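Local coordinates for 2-dehydropantoate 2-reductase, putative (Enterococcus faecalis, PDB 2EW2), which probably catalyses the NADPH-dependent reduction of 2-dehydropantoate (ketopantoate) to (R)-pantoate, a step on the pathway to pantothenate, at residues B[79-84]-B[105-110]; B[131-136]-B[149-154]; B[207-212]-B[256-261]; B[191-196]-B[224-229]. All coordinates share one frame; numbering follows the deposited sequence. Where two conformers were deposited one is given.

Contact 1. Residues B[79-84]-B[105-110]; sequences IALTKA and LCLLNG
Leu108 pushes its forked end into the hollow left where 79-84 turns off its strand, and Leu107 fills the groove between Ile79 and Leu81. Both methyls of Leu108 straddle the carbonyl of Thr82, with CD1 3.1 Å and CD2 3.2 Å from Thr82 O; this buried oxygen has no hydrogen-bonding partner in the model and faces the isopropyl end of Leu108. CD1 also packs against Ala80, nearest its O, while CD2 reaches on to Ala84, its CB 4.1 Å from Leu108 CD2. Leu107 works on another side of the ribbon. Its CG stands anti to the carbonyl carbon (chi1 -62°), which carries CD1 back along the strand to Ile79 CG2 at 3.7 Å, while its CB takes the tip of Leu81, CD2 at 3.8 Å. Upstream the two chains are parallel beta neighbours, Ile79 opposite Leu105 and Ala80 opposite Cys106. Ala80 is gripped through both backbone polar atoms: its N gives to Leu105 O at 2.9 Å, and its O receives Leu107 N at 3.0 Å. Beyond that the chains splay. These are the C-terminal ends of the two strands of the beta-alpha-beta unit formed by strand 77-80, helix 84-94 and strand 103-106 in the Rossmann-type domain. Helix 84-94 covers Ala80 and Leu108, helix 13-24 packs on Ile79, Leu81 and Leu107, and strands 5-9 and 126-131 continue the sheet outward.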
loop_
_atom_site.group_PDB
_atom_site.type_symbol
_atom_site.label_atom_id
_atom_site.label_comp_id
_atom_site.label_asym_id
_atom_site.label_seq_id
_atom_site.Cartn_x
_atom_site.Cartn_y
_atom_site.Cartn_z
ATOM N N ILE B 79 17.775 -19.769 26.117
ATOM C CA ILE B 79 18.045 -19.664 24.697
ATOM C C ILE B 79 16.720 -19.813 23.961
ATOM O O ILE B 79 16.076 -20.852 24.044
ATOM C CB ILE B 79 19.058 -20.716 24.185
ATOM C CG1 ILE B 79 20.410 -20.507 24.873
ATOM C CG2 ILE B 79 19.181 -20.594 22.639
ATOM C CD1 ILE B 79 21.360 -21.732 24.850
ATOM N N ALA B 80 16.323 -18.753 23.261
ATOM C CA ALA B 80 15.041 -18.706 22.567
ATOM C C ALA B 80 15.163 -19.194 21.117
ATOM O O ALA B 80 15.867 -18.585 20.315
ATOM C CB ALA B 80 14.493 -17.284 22.595
ATOM N N LEU B 81 14.469 -20.291 20.802
ATOM C CA LEU B 81 14.381 -20.819 19.443
ATOM C C LEU B 81 12.944 -21.083 18.974
ATOM O O LEU B 81 12.730 -21.500 17.832
ATOM C CB LEU B 81 15.219 -22.093 19.311
ATOM C CG LEU B 81 16.719 -21.797 19.262
ATOM C CD1 LEU B 81 17.514 -22.875 19.957
ATOM C CD2 LEU B 81 17.169 -21.608 17.796
ATOM N N THR B 82 11.969 -20.846 19.851
ATOM C CA THR B 82 10.543 -20.967 19.525
ATOM C C THR B 82 10.188 -19.975 18.411
ATOM O O THR B 82 10.557 -18.792 18.492
ATOM C CB THR B 82 9.707 -20.630 20.782
ATOM O OG1 THR B 82 10.102 -21.493 21.854
ATOM C CG2 THR B 82 8.214 -20.801 20.546
ATOM N N LYS B 83 9.467 -20.421 17.382
ATOM C CA LYS B 83 9.114 -19.485 16.304
ATOM C C LYS B 83 8.312 -18.304 16.829
ATOM O O LYS B 83 7.689 -18.384 17.894
ATOM C CB LYS B 83 8.452 -20.181 15.103
ATOM C CG LYS B 83 7.206 -20.986 15.369
ATOM C CD LYS B 83 6.857 -21.776 14.077
ATOM C CE LYS B 83 5.477 -22.408 14.134
ATOM N NZ LYS B 83 4.381 -21.389 14.071
ATOM N N ALA B 84 8.353 -17.202 16.085
ATOM C CA ALA B 84 7.845 -15.916 16.562
ATOM C C ALA B 84 6.376 -15.964 16.967
ATOM O O ALA B 84 5.946 -15.253 17.891
ATOM C CB ALA B 84 8.061 -14.844 15.499
ATOM N N LEU B 105 19.061 -15.287 25.253
ATOM C CA LEU B 105 19.749 -15.187 23.975
ATOM C C LEU B 105 18.739 -15.563 22.905
ATOM O O LEU B 105 18.333 -16.725 22.793
ATOM C CB LEU B 105 20.971 -16.120 23.888
ATOM C CG LEU B 105 21.639 -16.210 22.498
ATOM C CD1 LEU B 105 22.196 -14.842 22.029
ATOM C CD2 LEU B 105 22.712 -17.294 22.438
ATOM N N CYS B 106 18.319 -14.568 22.135
ATOM C CA CYS B 106 17.314 -14.782 21.104
ATOM C C CYS B 106 18.001 -15.202 19.820
ATOM O O CYS B 106 18.814 -14.450 19.281
ATOM C CB CYS B 106 16.502 -13.512 20.876
ATOM S SG CYS B 106 15.163 -13.740 19.671
ATOM N N LEU B 107 17.676 -16.408 19.344
ATOM C CA LEU B 107 18.263 -16.922 18.106
ATOM C C LEU B 107 17.295 -16.958 16.923
ATOM O O LEU B 107 17.623 -17.510 15.882
ATOM C CB LEU B 107 18.887 -18.303 18.317
ATOM C CG LEU B 107 20.040 -18.350 19.330
ATOM C CD1 LEU B 107 20.619 -19.757 19.379
ATOM C CD2 LEU B 107 21.112 -17.363 18.948
ATOM N N LEU B 108 16.131 -16.343 17.079
ATOM C CA LEU B 108 15.100 -16.348 16.041
ATOM C C LEU B 108 15.512 -15.541 14.823
ATOM O O LEU B 108 16.232 -14.567 14.939
ATOM C CB LEU B 108 13.801 -15.754 16.578
ATOM C CG LEU B 108 12.767 -16.662 17.259
ATOM C CD1 LEU B 108 13.285 -17.345 18.530
ATOM C CD2 LEU B 108 11.521 -15.831 17.565
ATOM N N ASN B 109 15.034 -15.962 13.658
ATOM C CA ASN B 109 15.080 -15.115 12.477
ATOM C C ASN B 109 14.130 -13.951 12.650
ATOM O O ASN B 109 13.074 -14.063 13.301
ATOM C CB ASN B 109 14.692 -15.905 11.227
ATOM C CG ASN B 109 15.719 -16.937 10.865
ATOM O OD1 ASN B 109 16.901 -16.624 10.734
ATOM N ND2 ASN B 109 15.282 -18.182 10.699
ATOM N N GLY B 110 14.511 -12.826 12.065
ATOM C CA GLY B 110 13.612 -11.699 11.966
ATOM C C GLY B 110 13.810 -10.667 13.045
ATOM O O GLY B 110 14.665 -10.798 13.919
#

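Contact 2. Residues B[131-136]-B[149-154]; sequences TMWTAG and GEIELE
Trp133 and Gly149 meet where the parallel order of strands in the Rossmann-type domain is broken by strand 151-155, antiparallel to 126-131. The indole lies over the backbone of Gly149, whose CA sits 3.7 Å from the centroid of the five-membered ring and 15° off its normal, a CH-pi contact. Glu150 N follows over the same face, nearer the rim. Gly149, without a side chain, brings its backbone right up to Trp133. At the ring's edge, in its plane, Ile151 CG1 touches Trp133 CD1 at 3.9 Å; the indole NE1 gives its hydrogen bond to Leu176 O. Thr131 and Ile151 form a non-hydrogen-bonded pair, their side chains side by side and pointing the same way. One residue on, Met132 N donates to Glu150 O at 2.8 Å, almost straight at 172°. Met132, a selenomethionine, lays its chain across Glu150: in the conformer described, a bend at chi2 (75°) sets SE near Glu150 CG, and the extended last bond points CE toward Glu152, though a second conformer makes this contact tentative. Thr131 and Trp133 also pack on Met14 of helix 13-24, and Ile151 on Phe171 of helix 161-173. Strands 126-131 and 151-155 are thus antiparallel neighbours in the main sheet, joined by an excursion whose strands 136-139 and 142-145 belong to the smaller four-stranded sheet.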
loop_
_atom_site.group_PDB
_atom_site.type_symbol
_atom_site.label_atom_id
_atom_site.label_comp_id
_atom_site.label_asym_id
_atom_site.label_seq_id
_atom_site.Cartn_x
_atom_site.Cartn_y
_atom_site.Cartn_z
ATOM N N THR B 131 22.807 -18.161 14.653
ATOM C CA THR B 131 23.452 -19.466 14.630
ATOM C C THR B 131 23.662 -19.940 13.192
ATOM O O THR B 131 22.735 -19.924 12.381
ATOM C CB THR B 131 22.702 -20.520 15.480
ATOM O OG1 THR B 131 23.360 -21.774 15.348
ATOM C CG2 THR B 131 21.239 -20.685 15.063
HETATM N N MSE B 132 24.889 -20.340 12.887
HETATM C CA MSE B 132 25.239 -20.843 11.561
HETATM C C MSE B 132 25.319 -22.376 11.541
HETATM O O MSE B 132 25.612 -22.976 10.499
HETATM C CB MSE B 132 26.562 -20.230 11.075
HETATM C CG MSE B 132 26.519 -18.722 10.746
HETATM SE SE MSE B 132 26.490 -17.553 12.325
HETATM C CE MSE B 132 26.956 -15.841 11.449
ATOM N N TRP B 133 25.060 -23.006 12.687
ATOM C CA TRP B 133 25.061 -24.484 12.786
ATOM C C TRP B 133 23.865 -25.053 12.021
ATOM O O TRP B 133 22.909 -24.330 11.726
ATOM C CB TRP B 133 24.991 -24.962 14.244
ATOM C CG TRP B 133 26.245 -24.729 15.033
ATOM C CD1 TRP B 133 26.551 -23.626 15.771
ATOM C CD2 TRP B 133 27.372 -25.612 15.146
ATOM N NE1 TRP B 133 27.803 -23.760 16.338
ATOM C CE2 TRP B 133 28.325 -24.972 15.978
ATOM C CE3 TRP B 133 27.666 -26.881 14.634
ATOM C CZ2 TRP B 133 29.549 -25.561 16.313
ATOM C CZ3 TRP B 133 28.885 -27.463 14.961
ATOM C CH2 TRP B 133 29.814 -26.803 15.802
ATOM N N THR B 134 23.919 -26.344 11.699
ATOM C CA THR B 134 22.772 -27.035 11.108
ATOM C C THR B 134 22.338 -28.142 12.071
ATOM O O THR B 134 23.118 -28.589 12.904
ATOM C CB THR B 134 23.088 -27.604 9.693
ATOM O OG1 THR B 134 24.088 -28.627 9.790
ATOM C CG2 THR B 134 23.590 -26.496 8.753
ATOM N N ALA B 135 21.084 -28.554 11.978
ATOM C CA ALA B 135 20.568 -29.672 12.763
ATOM C C ALA B 135 19.362 -30.280 12.057
ATOM O O ALA B 135 18.578 -29.560 11.458
ATOM C CB ALA B 135 20.177 -29.213 14.155
ATOM N N GLY B 136 19.207 -31.598 12.140
ATOM C CA GLY B 136 18.033 -32.251 11.539
ATOM C C GLY B 136 17.231 -33.010 12.565
ATOM O O GLY B 136 17.782 -33.510 13.527
ATOM N N GLY B 149 29.867 -25.067 12.346
ATOM C CA GLY B 149 29.069 -23.851 12.461
ATOM C C GLY B 149 29.690 -22.903 13.460
ATOM O O GLY B 149 30.828 -23.110 13.908
ATOM N N GLU B 150 28.929 -21.864 13.793
ATOM C CA GLU B 150 29.344 -20.844 14.734
ATOM C C GLU B 150 28.099 -20.133 15.225
ATOM O O GLU B 150 27.019 -20.288 14.647
ATOM C CB GLU B 150 30.324 -19.844 14.090
ATOM C CG GLU B 150 29.778 -19.095 12.877
ATOM C CD GLU B 150 30.697 -17.961 12.412
ATOM O OE1 GLU B 150 31.335 -17.292 13.262
ATOM O OE2 GLU B 150 30.774 -17.729 11.190
ATOM N N ILE B 151 28.251 -19.372 16.309
ATOM C CA ILE B 151 27.187 -18.504 16.787
ATOM C C ILE B 151 27.819 -17.153 17.031
ATOM O O ILE B 151 28.837 -17.066 17.715
ATOM C CB ILE B 151 26.537 -19.043 18.099
ATOM C CG1 ILE B 151 25.968 -20.449 17.889
ATOM C CG2 ILE B 151 25.405 -18.096 18.618
ATOM C CD1 ILE B 151 25.301 -21.032 19.110
ATOM N N GLU B 152 27.239 -16.107 16.447
ATOM C CA GLU B 152 27.629 -14.741 16.746
ATOM C C GLU B 152 26.548 -14.166 17.671
ATOM O O GLU B 152 25.365 -14.445 17.467
ATOM C CB GLU B 152 27.743 -13.914 15.457
ATOM C CG GLU B 152 28.804 -14.430 14.462
ATOM C CD GLU B 152 28.964 -13.524 13.239
ATOM O OE1 GLU B 152 27.950 -12.952 12.763
ATOM O OE2 GLU B 152 30.118 -13.359 12.768
ATOM N N LEU B 153 26.946 -13.423 18.704
ATOM C CA LEU B 153 25.965 -12.843 19.624
ATOM C C LEU B 153 26.363 -11.446 20.071
ATOM O O LEU B 153 27.529 -11.040 19.948
ATOM C CB LEU B 153 25.682 -13.764 20.824
ATOM C CG LEU B 153 26.818 -14.047 21.818
ATOM C CD1 LEU B 153 26.882 -12.981 22.936
ATOM C CD2 LEU B 153 26.624 -15.421 22.414
ATOM N N GLU B 154 25.379 -10.707 20.570
ATOM C CA GLU B 154 25.570 -9.320 20.961
ATOM C C GLU B 154 24.528 -8.998 22.026
ATOM O O GLU B 154 23.388 -9.394 21.890
ATOM C CB GLU B 154 25.371 -8.394 19.738
ATOM C CG GLU B 154 25.681 -6.951 20.045
ATOM C CD GLU B 154 25.549 -5.987 18.873
ATOM O OE1 GLU B 154 25.087 -6.354 17.760
ATOM O OE2 GLU B 154 25.931 -4.814 19.090
#

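Contact 3. Residues B[207-212]-B[256-261]; sequences CNIAEF and NGIGLH
A capped helix start receives a beta turn here: Asn208 is the N-cap of helix 209-214, and the type I turn from Ile258 to His261 supplies acceptors to the first N-H groups of that helix. Ile209 N donates to His261 O at 3.1 Å, nearly along the C=O axis, and Ala210 N to Gly259 O at 2.8 Å, this donor tilted 21° from the carbonyl plane. The next N-H is held within the helix segment itself, since Asn208 OD1 accepts from Glu211 N at 2.9 Å. In return Asn208 N donates to Glu211 OE1, also at 2.9 Å, on the anti side of the carboxylate, and the two residues complete a capping box. Asn208 CG lies between its backbone N and carbonyl carbon (chi1 68°), which brings OD1 round to face Glu211 N; its CB meanwhile lies 3.3 Å from His261 O. Gly259 comes up close to the helix start, its O 3.4 Å from Ala210 CB. Beside the polar bonds Ile209 and Ile258 meet tip to tip, CD1 to CD1 at 3.9 Å, near Thr252 of helix 242-252. Cys207 and Glu211 also pack on Leu312 of the second subunit. With three successive N-H groups at the helix start all given acceptors, two from the turn's carbonyls and one from the cap, the partial positive charge of the helix N-terminus is probably well compensated, and the loop before helix 264-271 is tied to the start of helix 209-214.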
loop_
_atom_site.group_PDB
_atom_site.type_symbol
_atom_site.label_atom_id
_atom_site.label_comp_id
_atom_site.label_asym_id
_atom_site.label_seq_id
_atom_site.Cartn_x
_atom_site.Cartn_y
_atom_site.Cartn_z
ATOM N N CYS B 207 4.505 -10.810 -9.134
ATOM C CA CYS B 207 5.576 -10.763 -10.118
ATOM C C CYS B 207 6.892 -11.275 -9.510
ATOM O O CYS B 207 7.002 -11.426 -8.288
ATOM C CB CYS B 207 5.741 -9.343 -10.659
ATOM S SG CYS B 207 6.346 -8.120 -9.443
ATOM N N ASN B 208 7.881 -11.553 -10.359
ATOM C CA ASN B 208 9.185 -11.967 -9.858
ATOM C C ASN B 208 10.078 -10.761 -9.614
ATOM O O ASN B 208 9.656 -9.614 -9.856
ATOM C CB ASN B 208 9.848 -13.047 -10.741
ATOM C CG ASN B 208 10.265 -12.541 -12.127
ATOM O OD1 ASN B 208 10.720 -11.411 -12.292
ATOM N ND2 ASN B 208 10.153 -13.418 -13.125
ATOM N N ILE B 209 11.299 -11.022 -9.144
ATOM C CA ILE B 209 12.199 -9.966 -8.666
ATOM C C ILE B 209 12.641 -8.988 -9.763
ATOM O O ILE B 209 12.542 -7.757 -9.589
ATOM C CB ILE B 209 13.413 -10.564 -7.908
ATOM C CG1 ILE B 209 12.922 -11.274 -6.634
ATOM C CG2 ILE B 209 14.428 -9.477 -7.572
ATOM C CD1 ILE B 209 13.986 -12.093 -5.898
ATOM N N ALA B 210 13.127 -9.530 -10.883
ATOM C CA ALA B 210 13.517 -8.715 -12.032
ATOM C C ALA B 210 12.334 -7.944 -12.630
ATOM O O ALA B 210 12.500 -6.802 -13.057
ATOM C CB ALA B 210 14.179 -9.592 -13.115
ATOM N N GLU B 211 11.161 -8.581 -12.697
ATOM C CA GLU B 211 9.951 -7.936 -13.215
ATOM C C GLU B 211 9.631 -6.742 -12.337
ATOM O O GLU B 211 9.400 -5.646 -12.843
ATOM C CB GLU B 211 8.749 -8.895 -13.238
ATOM C CG GLU B 211 8.756 -9.913 -14.396
ATOM C CD GLU B 211 7.641 -10.952 -14.284
ATOM O OE1 GLU B 211 7.212 -11.260 -13.162
ATOM O OE2 GLU B 211 7.176 -11.468 -15.332
ATOM N N PHE B 212 9.661 -6.949 -11.016
ATOM C CA PHE B 212 9.500 -5.822 -10.096
ATOM C C PHE B 212 10.563 -4.734 -10.303
ATOM O O PHE B 212 10.239 -3.546 -10.441
ATOM C CB PHE B 212 9.463 -6.237 -8.617
ATOM C CG PHE B 212 9.341 -5.049 -7.710
ATOM C CD1 PHE B 212 8.103 -4.449 -7.499
ATOM C CD2 PHE B 212 10.473 -4.453 -7.173
ATOM C CE1 PHE B 212 7.998 -3.289 -6.718
ATOM C CE2 PHE B 212 10.362 -3.298 -6.401
ATOM C CZ PHE B 212 9.140 -2.727 -6.180
ATOM N N ASN B 256 20.863 -13.054 -14.186
ATOM C CA ASN B 256 21.997 -13.985 -13.958
ATOM C C ASN B 256 22.096 -14.466 -12.511
ATOM O O ASN B 256 22.590 -15.565 -12.251
ATOM C CB ASN B 256 23.341 -13.369 -14.358
ATOM C CG ASN B 256 23.398 -12.971 -15.813
ATOM O OD1 ASN B 256 22.935 -13.704 -16.699
ATOM N ND2 ASN B 256 23.981 -11.799 -16.079
ATOM N N GLY B 257 21.657 -13.627 -11.573
ATOM C CA GLY B 257 21.596 -14.002 -10.167
ATOM C C GLY B 257 20.245 -14.582 -9.793
ATOM O O GLY B 257 19.871 -15.659 -10.271
ATOM N N ILE B 258 19.497 -13.861 -8.953
ATOM C CA ILE B 258 18.201 -14.359 -8.477
ATOM C C ILE B 258 16.987 -13.632 -9.093
ATOM O O ILE B 258 15.851 -13.895 -8.717
ATOM C CB ILE B 258 18.122 -14.415 -6.912
ATOM C CG1 ILE B 258 18.146 -13.013 -6.292
ATOM C CG2 ILE B 258 19.255 -15.279 -6.330
ATOM C CD1 ILE B 258 17.614 -12.968 -4.869
ATOM N N GLY B 259 17.244 -12.757 -10.063
ATOM C CA GLY B 259 16.198 -11.957 -10.723
ATOM C C GLY B 259 14.958 -12.705 -11.180
ATOM O O GLY B 259 13.828 -12.208 -11.027
ATOM N N LEU B 260 15.157 -13.909 -11.720
ATOM C CA LEU B 260 14.044 -14.720 -12.232
ATOM C C LEU B 260 13.297 -15.494 -11.156
ATOM O O LEU B 260 12.290 -16.147 -11.441
ATOM C CB LEU B 260 14.519 -15.670 -13.342
ATOM C CG LEU B 260 15.205 -15.025 -14.543
ATOM C CD1 LEU B 260 15.589 -16.114 -15.562
ATOM C CD2 LEU B 260 14.325 -13.953 -15.191
ATOM N N HIS B 261 13.787 -15.420 -9.919
ATOM C CA HIS B 261 13.110 -16.068 -8.811
ATOM C C HIS B 261 12.031 -15.170 -8.202
ATOM O O HIS B 261 12.019 -13.965 -8.420
ATOM C CB HIS B 261 14.102 -16.502 -7.717
ATOM C CG HIS B 261 15.225 -17.368 -8.214
ATOM N ND1 HIS B 261 16.358 -17.613 -7.466
ATOM C CD2 HIS B 261 15.394 -18.036 -9.381
ATOM C CE1 HIS B 261 17.173 -18.400 -8.146
ATOM N NE2 HIS B 261 16.615 -18.667 -9.313
#

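Contact 4. Residues B[191-196]-B[224-229]; sequences KACVNG and TLISEF
Phe229 turns one ring face to the backbone of Cys193, and the thiol of that residue lies obliquely beside the ring's root. Cys193 CA stands 3.8 Å from the ring centroid, 21° off the normal and shifted toward the rim, a CH-pi contact. With SG anti to the backbone N (chi1 -162°), the sulfur reaches across to the other helix, touching Phe229 CB at 3.7 Å and Ile226 CG1 at 3.8 Å. It sits 4.5 Å from the Phe229 centroid, an oblique Cys sulfur-aromatic contact. The far end of the ring lies against the last turn of helix 191-195 and the residue after it: CE2 meets Ala192 O at 3.4 Å, and CZ comes to Gly196 CA at 3.7 Å. Gly196, with no side chain, meets the ring through its CA. Leu225 completes the row, its forked tip resting on Gly196 O. The helices run nearly antiparallel, their axes 9.7 Å apart with 150° between directions. In the all-helical C-terminal domain, Val245 of helix 242-252 packs on Cys193 and Ile226, while Val285 of helix 282-292 and Cys299 of helix 297-313 pack on Phe229. No hydrogen bond joins the two segments: cohesion comes from hydrocarbon, an aromatic face and a polarisable sulfur, with two backbone carbonyls resting against ring and methyl carbons, and thus depends on close fit within a buried interior.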
loop_
_atom_site.group_PDB
_atom_site.type_symbol
_atom_site.label_atom_id
_atom_site.label_comp_id
_atom_site.label_asym_id
_atom_site.label_seq_id
_atom_site.Cartn_x
_atom_site.Cartn_y
_atom_site.Cartn_z
ATOM N N LYS B 191 18.985 -7.224 7.028
ATOM C CA LYS B 191 18.294 -8.354 6.423
ATOM C C LYS B 191 16.776 -8.124 6.377
ATOM O O LYS B 191 16.121 -8.427 5.373
ATOM C CB LYS B 191 18.623 -9.631 7.198
ATOM C CG LYS B 191 17.948 -10.901 6.712
ATOM C CD LYS B 191 18.639 -12.096 7.381
ATOM C CE LYS B 191 17.900 -13.390 7.169
ATOM N NZ LYS B 191 16.809 -13.534 8.183
ATOM N N ALA B 192 16.230 -7.592 7.468
ATOM C CA ALA B 192 14.794 -7.324 7.560
ATOM C C ALA B 192 14.407 -6.244 6.549
ATOM O O ALA B 192 13.355 -6.315 5.949
ATOM C CB ALA B 192 14.403 -6.904 8.980
ATOM N N CYS B 193 15.287 -5.265 6.380
ATOM C CA CYS B 193 15.128 -4.218 5.385
ATOM C C CYS B 193 15.006 -4.798 3.972
ATOM O O CYS B 193 14.060 -4.501 3.263
ATOM C CB CYS B 193 16.268 -3.201 5.499
ATOM S SG CYS B 193 15.858 -1.699 4.713
ATOM N N VAL B 194 15.937 -5.673 3.593
ATOM C CA VAL B 194 15.861 -6.373 2.313
ATOM C C VAL B 194 14.564 -7.163 2.200
ATOM O O VAL B 194 13.846 -7.072 1.182
ATOM C CB VAL B 194 17.077 -7.314 2.124
ATOM C CG1 VAL B 194 16.861 -8.257 0.936
ATOM C CG2 VAL B 194 18.355 -6.490 1.961
ATOM N N ASN B 195 14.244 -7.916 3.254
ATOM C CA ASN B 195 13.033 -8.717 3.280
ATOM C C ASN B 195 11.748 -7.895 3.458
ATOM O O ASN B 195 10.652 -8.450 3.410
ATOM C CB ASN B 195 13.118 -9.767 4.392
ATOM C CG ASN B 195 14.136 -10.866 4.087
ATOM O OD1 ASN B 195 14.424 -11.157 2.927
ATOM N ND2 ASN B 195 14.669 -11.493 5.141
ATOM N N GLY B 196 11.889 -6.596 3.703
ATOM C CA GLY B 196 10.733 -5.724 3.933
ATOM C C GLY B 196 10.337 -4.989 2.668
ATOM O O GLY B 196 9.436 -4.125 2.688
ATOM N N THR B 224 11.552 4.417 -0.186
ATOM C CA THR B 224 10.650 4.880 0.860
ATOM C C THR B 224 10.620 3.842 1.978
ATOM O O THR B 224 10.764 4.198 3.154
ATOM C CB THR B 224 9.240 5.140 0.329
ATOM O OG1 THR B 224 9.313 6.025 -0.799
ATOM C CG2 THR B 224 8.367 5.768 1.400
ATOM N N LEU B 225 10.434 2.568 1.616
ATOM C CA LEU B 225 10.429 1.480 2.613
ATOM C C LEU B 225 11.752 1.409 3.389
ATOM O O LEU B 225 11.730 1.258 4.622
ATOM C CB LEU B 225 10.091 0.120 1.966
ATOM C CG LEU B 225 8.610 -0.137 1.700
ATOM C CD1 LEU B 225 8.420 -1.217 0.655
ATOM C CD2 LEU B 225 7.897 -0.475 2.994
ATOM N N ILE B 226 12.882 1.531 2.677
ATOM C CA ILE B 226 14.203 1.547 3.307
ATOM C C ILE B 226 14.322 2.691 4.313
ATOM O O ILE B 226 14.841 2.501 5.428
ATOM C CB ILE B 226 15.377 1.601 2.290
ATOM C CG1 ILE B 226 15.500 0.274 1.540
ATOM C CG2 ILE B 226 16.727 1.900 3.010
ATOM C CD1 ILE B 226 16.435 0.339 0.345
ATOM N N SER B 227 13.842 3.870 3.923
ATOM C CA SER B 227 13.842 5.038 4.801
ATOM C C SER B 227 13.083 4.818 6.103
ATOM O O SER B 227 13.503 5.314 7.147
ATOM C CB SER B 227 13.271 6.260 4.064
ATOM O OG SER B 227 14.231 6.696 3.106
ATOM N N GLU B 228 11.967 4.096 6.031
ATOM C CA GLU B 228 11.169 3.760 7.217
ATOM C C GLU B 228 11.904 2.801 8.146
ATOM O O GLU B 228 11.945 3.035 9.370
ATOM C CB GLU B 228 9.800 3.201 6.828
ATOM C CG GLU B 228 8.889 4.232 6.157
ATOM C CD GLU B 228 7.536 3.682 5.775
ATOM O OE1 GLU B 228 7.217 2.520 6.120
ATOM O OE2 GLU B 228 6.766 4.432 5.135
ATOM N N PHE B 229 12.476 1.730 7.585
ATOM C CA PHE B 229 13.365 0.846 8.358
ATOM C C PHE B 229 14.476 1.630 9.051
ATOM O O PHE B 229 14.678 1.481 10.260
ATOM C CB PHE B 229 13.965 -0.285 7.500
ATOM C CG PHE B 229 13.034 -1.443 7.298
ATOM C CD1 PHE B 229 11.964 -1.349 6.411
ATOM C CD2 PHE B 229 13.227 -2.627 7.987
ATOM C CE1 PHE B 229 11.097 -2.435 6.233
ATOM C CE2 PHE B 229 12.369 -3.706 7.823
ATOM C CZ PHE B 229 11.293 -3.602 6.942
#

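Contacts 1 and 2 belong to the main sheet of the nucleotide-binding-type domain and touch through Leu105 and Leu153; contacts 3 and 4 lie in the helical C-terminal domain, their centres 18 Å apart. Contacts 1 and 4 are buried and contact 2 partly so, whereas contact 3, farthest from the chain's centre, has several exposed residues and the second subunit nearby. Chemistry follows the elements joined: the strand pairs of contacts 1 and 2 bond through backbone, the helix pair of contact 4 packs by side chains, and contact 3 bonds through the first N-H groups of a helix. Successive helices 209-214 and 218-235 serve contacts 3 and 4. Between domains, Asn109 of contact 1 packs beside Lys191 of contact 4.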